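Local structure of 28 kDa product (Pseudomonas syringae pv. phaseolicola, 1UKF) at residues K165-I168 against D169-S173; F153-S156 against R157-P161; C136-G140 against S141-L145. The protein acts as a papain-like cysteine endopeptidase of the C58 family, secreted by the plant pathogen, that cleaves itself and elicits the hypersensitive response in resistant plants. All blocks are in the same frame, centred on the assembly; numbering follows the deposited sequence.

Contact 1: residues K165-I168 against D169-S173; sequences KGLI and DHYNS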
# COMPACT_ATOMS: atom_id res chain seq x y z
N LYS A 165 6.55 2.59 11.33
CA LYS A 165 6.77 3.89 11.97
C LYS A 165 7.72 4.70 11.10
O LYS A 165 7.53 5.90 10.91
CB LYS A 165 7.38 3.71 13.37
CG LYS A 165 7.66 5.02 14.09
CD LYS A 165 8.28 4.79 15.46
CE LYS A 165 8.39 6.09 16.25
NZ LYS A 165 9.25 7.10 15.57
N GLY A 166 8.75 4.04 10.57
CA GLY A 166 9.71 4.72 9.72
C GLY A 166 9.06 5.33 8.49
O GLY A 166 9.41 6.44 8.08
N LEU A 167 8.11 4.62 7.90
CA LEU A 167 7.42 5.11 6.72
C LEU A 167 6.58 6.34 7.08
O LEU A 167 6.57 7.33 6.36
CB LEU A 167 6.52 4.02 6.14
CG LEU A 167 6.00 4.30 4.73
CD1 LEU A 167 7.18 4.40 3.77
CD2 LEU A 167 5.06 3.19 4.29
N ILE A 168 5.87 6.26 8.20
CA ILE A 168 5.05 7.38 8.65
C ILE A 168 5.93 8.61 8.91
O ILE A 168 5.61 9.71 8.48
CB ILE A 168 4.28 7.04 9.94
CG1 ILE A 168 3.31 5.90 9.67
CG2 ILE A 168 3.53 8.28 10.44
CD1 ILE A 168 2.25 6.20 8.62
N ASP A 169 7.05 8.40 9.60
CA ASP A 169 7.95 9.51 9.90
C ASP A 169 8.53 10.10 8.63
O ASP A 169 8.76 11.31 8.54
CB ASP A 169 9.09 9.05 10.82
CG ASP A 169 8.61 8.65 12.20
OD1 ASP A 169 7.58 9.18 12.65
OD2 ASP A 169 9.29 7.82 12.83
N HIS A 170 8.76 9.25 7.64
CA HIS A 170 9.30 9.70 6.36
C HIS A 170 8.37 10.74 5.74
O HIS A 170 8.81 11.83 5.35
CB HIS A 170 9.43 8.52 5.39
CG HIS A 170 9.69 8.92 3.98
ND1 HIS A 170 10.92 9.36 3.54
CD2 HIS A 170 8.87 8.99 2.90
CE1 HIS A 170 10.85 9.68 2.26
NE2 HIS A 170 9.61 9.47 1.85
N TYR A 171 7.09 10.42 5.66
CA TYR A 171 6.14 11.35 5.08
C TYR A 171 5.93 12.59 5.94
O TYR A 171 5.84 13.70 5.42
CB TYR A 171 4.81 10.65 4.79
CG TYR A 171 4.90 9.78 3.55
CD1 TYR A 171 5.04 8.40 3.64
CD2 TYR A 171 4.93 10.37 2.28
CE1 TYR A 171 5.20 7.62 2.49
CE2 TYR A 171 5.09 9.60 1.14
CZ TYR A 171 5.23 8.23 1.24
OH TYR A 171 5.41 7.48 0.10
N ASN A 172 5.86 12.41 7.25
CA ASN A 172 5.67 13.56 8.13
C ASN A 172 6.85 14.52 8.01
O ASN A 172 6.68 15.74 8.06
CB ASN A 172 5.51 13.11 9.58
CG ASN A 172 4.25 12.31 9.80
OD1 ASN A 172 3.22 12.57 9.18
ND2 ASN A 172 4.32 11.33 10.71
N SER A 173 8.05 13.97 7.83
CA SER A 173 9.25 14.80 7.70
C SER A 173 9.22 15.62 6.42
O SER A 173 9.94 16.62 6.29
CB SER A 173 10.51 13.92 7.72
OG SER A 173 10.68 13.22 6.50
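Residues 165-168 run straight into 169-173 as one alpha helix, in which the amides of Asp169, His170, Tyr171 and Asn172 are hydrogen-bonded to the carbonyls four residues earlier; the bond from Asp169 N to Lys165 O is 2.9 Å long.

On the flank facing helix 102-113, Lys165 and Asp169 form a salt bridge in which Lys165 NZ, 2.8 Å from Asp169 OD2, meets the syn lone pair of that oxygen. The lysine leaves the backbone with CG anti to N (chi1 179°), stays extended, and bends at its last torsion (chi4 -61°), which swings the ammonium round to OD2. The other oxygen, OD1, is bonded to Ser102 OG, so both carboxylate oxygens have a partner and the group's rotation is restricted.

Three residues further along, Ile168 and Asn172 point the same way and lie alongside each other: the methyl CG2 of Ile168 sits only 3.2 Å from Asn172 ND2, a tight fit. The amide oxygen OD1 accepts the backbone N-H of Val178, tying the helix to the start of strand 178-187.

On the inner side, Leu167 lies beside Tyr171, its CD1 4.0 Å from ring atom CE1. One face of the tyrosine ring receives the His170 imidazole, whose CD2 lies 3.8 Å above the plane and over the ring's centre. Further along, Ser173 OG donates to His170 O at 2.6 Å. Tyr171 OH is hydrogen-bonded to OD2 of the active-site Asp147 and to ND2 of Asn149, making the tyrosine a second-shell neighbour of the catalytic residues. Such i to i+4 pairing (Lys165 with Asp169, Leu167 with Tyr171, Ile168 with Asn172) is characteristic of an alpha helix, here one packed against the sheet that carries His132 and Asp147 of a papain-like Cys-His-Asp site.

Contact 2: residues F153-S156 against R157-P161; sequences FQSS and RSAAP
The flat group where the two segments meet is the peptide carbonyl of Ser156: Ser155 OG donates to its oxygen at 2.8 Å, tilted 32° out of the carbonyl plane, and the N-H of Ala159 reaches the same oxygen from across the turn in a weak bond. That N-H has a better partner in Ser156 OG, at 3.1 Å with an N-H...O angle of 147°. The serine can serve it because chi1 of 59° sets OG between the backbone N and the carbonyl carbon, bent back over the start of the turn. Residue 156 thus meets one amide with both its side chain and its carbonyl.

Close by, Ala159 CB packs 3.7 Å from Ser156 OG and 4.1 Å from Ser155 CB, while the methyl of Ala160 lies 4.0 Å from Ser155 OG. The guanidinium of Arg157 belongs to another neighbour: NH1 is hydrogen-bonded to Gly140 O of the hairpin 136-145. Ala160 faces Phe143 and Ala110.

From Arg157 to Ala160 the chain makes a type I beta turn. Here is a strand-to-helix connection, in which the Ser156 side chain accepts the amide three residues on, where strand 151-156 gives way to helix 160-173.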
# COMPACT_ATOMS: atom_id res chain seq x y z
N PHE A 153 10.44 -2.81 0.87
CA PHE A 153 11.08 -2.93 2.18
C PHE A 153 10.69 -4.28 2.75
O PHE A 153 9.65 -4.84 2.40
CB PHE A 153 10.59 -1.82 3.12
CG PHE A 153 10.84 -0.44 2.61
CD1 PHE A 153 9.99 0.14 1.68
CD2 PHE A 153 11.96 0.28 3.04
CE1 PHE A 153 10.24 1.42 1.17
CE2 PHE A 153 12.22 1.55 2.54
CZ PHE A 153 11.36 2.12 1.61
N GLN A 154 11.53 -4.80 3.64
CA GLN A 154 11.26 -6.08 4.27
C GLN A 154 11.75 -6.07 5.71
O GLN A 154 12.74 -5.42 6.04
CB GLN A 154 11.93 -7.21 3.50
CG GLN A 154 11.22 -7.58 2.20
CD GLN A 154 11.92 -8.70 1.45
OE1 GLN A 154 12.60 -9.53 2.06
NE2 GLN A 154 11.73 -8.74 0.14
N SER A 155 11.03 -6.80 6.55
CA SER A 155 11.38 -6.92 7.96
C SER A 155 10.80 -8.22 8.48
O SER A 155 10.02 -8.88 7.79
CB SER A 155 10.78 -5.77 8.77
OG SER A 155 9.38 -5.92 8.94
N SER A 156 11.20 -8.60 9.68
CA SER A 156 10.63 -9.79 10.29
C SER A 156 9.28 -9.27 10.77
O SER A 156 9.04 -8.06 10.79
CB SER A 156 11.47 -10.20 11.49
OG SER A 156 11.52 -9.14 12.43
N ARG A 157 8.37 -10.16 11.16
CA ARG A 157 7.09 -9.69 11.67
C ARG A 157 7.38 -8.89 12.94
O ARG A 157 6.71 -7.90 13.23
CB ARG A 157 6.16 -10.87 11.98
CG ARG A 157 5.85 -11.77 10.79
CD ARG A 157 4.59 -12.59 11.00
NE ARG A 157 4.59 -13.39 12.23
CZ ARG A 157 4.74 -14.71 12.28
NH1 ARG A 157 4.91 -15.42 11.17
NH2 ARG A 157 4.69 -15.33 13.45
N SER A 158 8.41 -9.31 13.67
CA SER A 158 8.81 -8.65 14.92
C SER A 158 9.14 -7.17 14.75
O SER A 158 8.77 -6.34 15.59
CB SER A 158 10.04 -9.35 15.52
OG SER A 158 9.79 -10.73 15.77
N ALA A 159 9.84 -6.84 13.67
CA ALA A 159 10.27 -5.47 13.42
C ALA A 159 9.32 -4.64 12.55
O ALA A 159 9.59 -3.47 12.27
CB ALA A 159 11.66 -5.47 12.79
N ALA A 160 8.20 -5.23 12.14
CA ALA A 160 7.24 -4.52 11.31
C ALA A 160 6.81 -3.18 11.91
O ALA A 160 6.64 -2.20 11.19
CB ALA A 160 6.02 -5.40 11.06
N PRO A 161 6.62 -3.10 13.24
CA PRO A 161 6.21 -1.82 13.82
C PRO A 161 7.23 -0.71 13.54
O PRO A 161 6.86 0.44 13.32
CB PRO A 161 6.11 -2.13 15.31
CG PRO A 161 5.70 -3.56 15.33
CD PRO A 161 6.57 -4.17 14.26

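Contact 3: residues C136-G140 against S141-L145; sequences CSCEG and SQFKL
Backbone hydrogen bonds define the contact: Ser137 and Lys144 exchange two, the one from Lys144 N to Ser137 O being 2.8 Å, and Glu139 pairs with Gln142 in the same way. Two antiparallel strands, 167° apart in direction, therefore close on a two-residue loop. Gly140 and Ser141 form the corners of its type II' turn, and Gly140 takes the positive phi of 64° that the first corner requires.

Charged and polar groups share the face bearing Ser137, Glu139, Gln142 and Lys144. The lysine reaches out extended to place NZ 2.8 Å from Glu139 OE2, which it meets from above the carboxylate plane. NZ has a second hydrogen-bond partner in Ser29 O, and Arg37 brings a like charge close. A water donates to Glu139 O at 2.9 Å and to Gln142 OE1 at 3.1 Å, bridging the turn, while Gln142 NE2 is bonded to Gln154 OE1.

Apolar packing occupies the other face. The Phe143 ring reaches along the facing strand to Cys136, whose CB is 3.6 Å from CZ, and Cys138 CB sits at the ring edge, 4.2 Å from CD1. The Cys136 sulfur makes an oblique sulfur-aromatic contact, 5.0 Å from the ring centroid. Beyond the ring lie Ala160 and Leu163.

Chemically the hairpin is two-sided: the Phe143 face belongs to the core beneath helix 160-173, whereas on the opposite face Glu139 probably offsets the positive charge that Lys144 and Arg37 bring together.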
# COMPACT_ATOMS: atom_id res chain seq x y z
N CYS A 136 1.27 -4.44 1.17
CA CYS A 136 2.14 -5.30 1.96
C CYS A 136 1.63 -6.73 1.95
O CYS A 136 0.45 -6.98 1.72
CB CYS A 136 2.27 -4.77 3.40
SG CYS A 136 0.74 -4.63 4.34
N SER A 137 2.55 -7.65 2.18
CA SER A 137 2.24 -9.07 2.20
C SER A 137 3.14 -9.73 3.22
O SER A 137 4.35 -9.48 3.25
CB SER A 137 2.48 -9.68 0.82
OG SER A 137 2.26 -11.08 0.83
N CYS A 138 2.56 -10.57 4.06
CA CYS A 138 3.32 -11.25 5.09
C CYS A 138 3.38 -12.73 4.73
O CYS A 138 2.35 -13.42 4.72
CB CYS A 138 2.66 -11.05 6.45
SG CYS A 138 3.69 -11.48 7.86
N GLU A 139 4.58 -13.19 4.40
CA GLU A 139 4.84 -14.58 4.03
C GLU A 139 5.60 -15.25 5.17
O GLU A 139 6.82 -15.12 5.27
CB GLU A 139 5.69 -14.63 2.76
CG GLU A 139 4.96 -14.22 1.48
CD GLU A 139 5.89 -14.13 0.28
OE1 GLU A 139 6.73 -15.04 0.10
OE2 GLU A 139 5.77 -13.16 -0.50
N GLY A 140 4.89 -15.95 6.04
CA GLY A 140 5.54 -16.60 7.17
C GLY A 140 6.14 -15.56 8.09
O GLY A 140 5.44 -14.69 8.59
N SER A 141 7.45 -15.64 8.32
CA SER A 141 8.13 -14.68 9.19
C SER A 141 8.55 -13.42 8.44
O SER A 141 8.93 -12.42 9.05
CB SER A 141 9.37 -15.33 9.82
OG SER A 141 10.08 -14.39 10.61
N GLN A 142 8.46 -13.47 7.11
CA GLN A 142 8.86 -12.35 6.26
C GLN A 142 7.75 -11.35 5.92
O GLN A 142 6.77 -11.69 5.25
CB GLN A 142 9.46 -12.91 4.96
CG GLN A 142 9.84 -11.87 3.92
CD GLN A 142 10.36 -12.50 2.64
OE1 GLN A 142 9.76 -13.43 2.11
NE2 GLN A 142 11.48 -12.00 2.15
N PHE A 143 7.91 -10.11 6.37
CA PHE A 143 6.95 -9.05 6.09
C PHE A 143 7.49 -8.18 4.96
O PHE A 143 8.58 -7.62 5.08
CB PHE A 143 6.70 -8.20 7.33
CG PHE A 143 5.76 -7.05 7.09
CD1 PHE A 143 4.43 -7.28 6.79
CD2 PHE A 143 6.22 -5.73 7.15
CE1 PHE A 143 3.56 -6.21 6.53
CE2 PHE A 143 5.36 -4.66 6.90
CZ PHE A 143 4.02 -4.91 6.59
N LYS A 144 6.74 -8.08 3.87
CA LYS A 144 7.13 -7.28 2.71
C LYS A 144 6.21 -6.08 2.57
O LYS A 144 5.00 -6.21 2.70
CB LYS A 144 7.03 -8.11 1.42
CG LYS A 144 7.86 -9.37 1.35
CD LYS A 144 7.60 -10.08 0.03
CE LYS A 144 8.44 -11.34 -0.13
NZ LYS A 144 8.13 -12.02 -1.42
N LEU A 145 6.79 -4.92 2.28
CA LEU A 145 6.00 -3.71 2.09
C LEU A 145 6.50 -2.96 0.87
O LEU A 145 7.71 -2.77 0.69
CB LEU A 145 6.07 -2.82 3.34
CG LEU A 145 5.22 -1.54 3.28
CD1 LEU A 145 4.78 -1.16 4.68
CD2 LEU A 145 6.01 -0.41 2.63
O HOH W 1 8.96 -16.13 3.51

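Overall arrangement
The three contacts follow one another along the chain: the hairpin of contact 3, the strand-to-helix turn of contact 2, then the helix of contact 1. Contacts 2 and 3 have centres only 8 Å apart and are stitched together, strand 151-156 lying next to strand 142-147 in the sheet and Arg157 CD packing 3.4 Å from Cys138 SG. Contact 1 is about 15 Å from contact 2 and 20 Å from contact 3, centre to centre, yet it touches contact 3 where Leu167 CD2 meets Leu145 CD2 at 4.1 Å. That junction borders the active site: the side chains of Leu145 and Asp147 approach within about 4 Å at their nearest atoms, whereas contact 2 lies away from it.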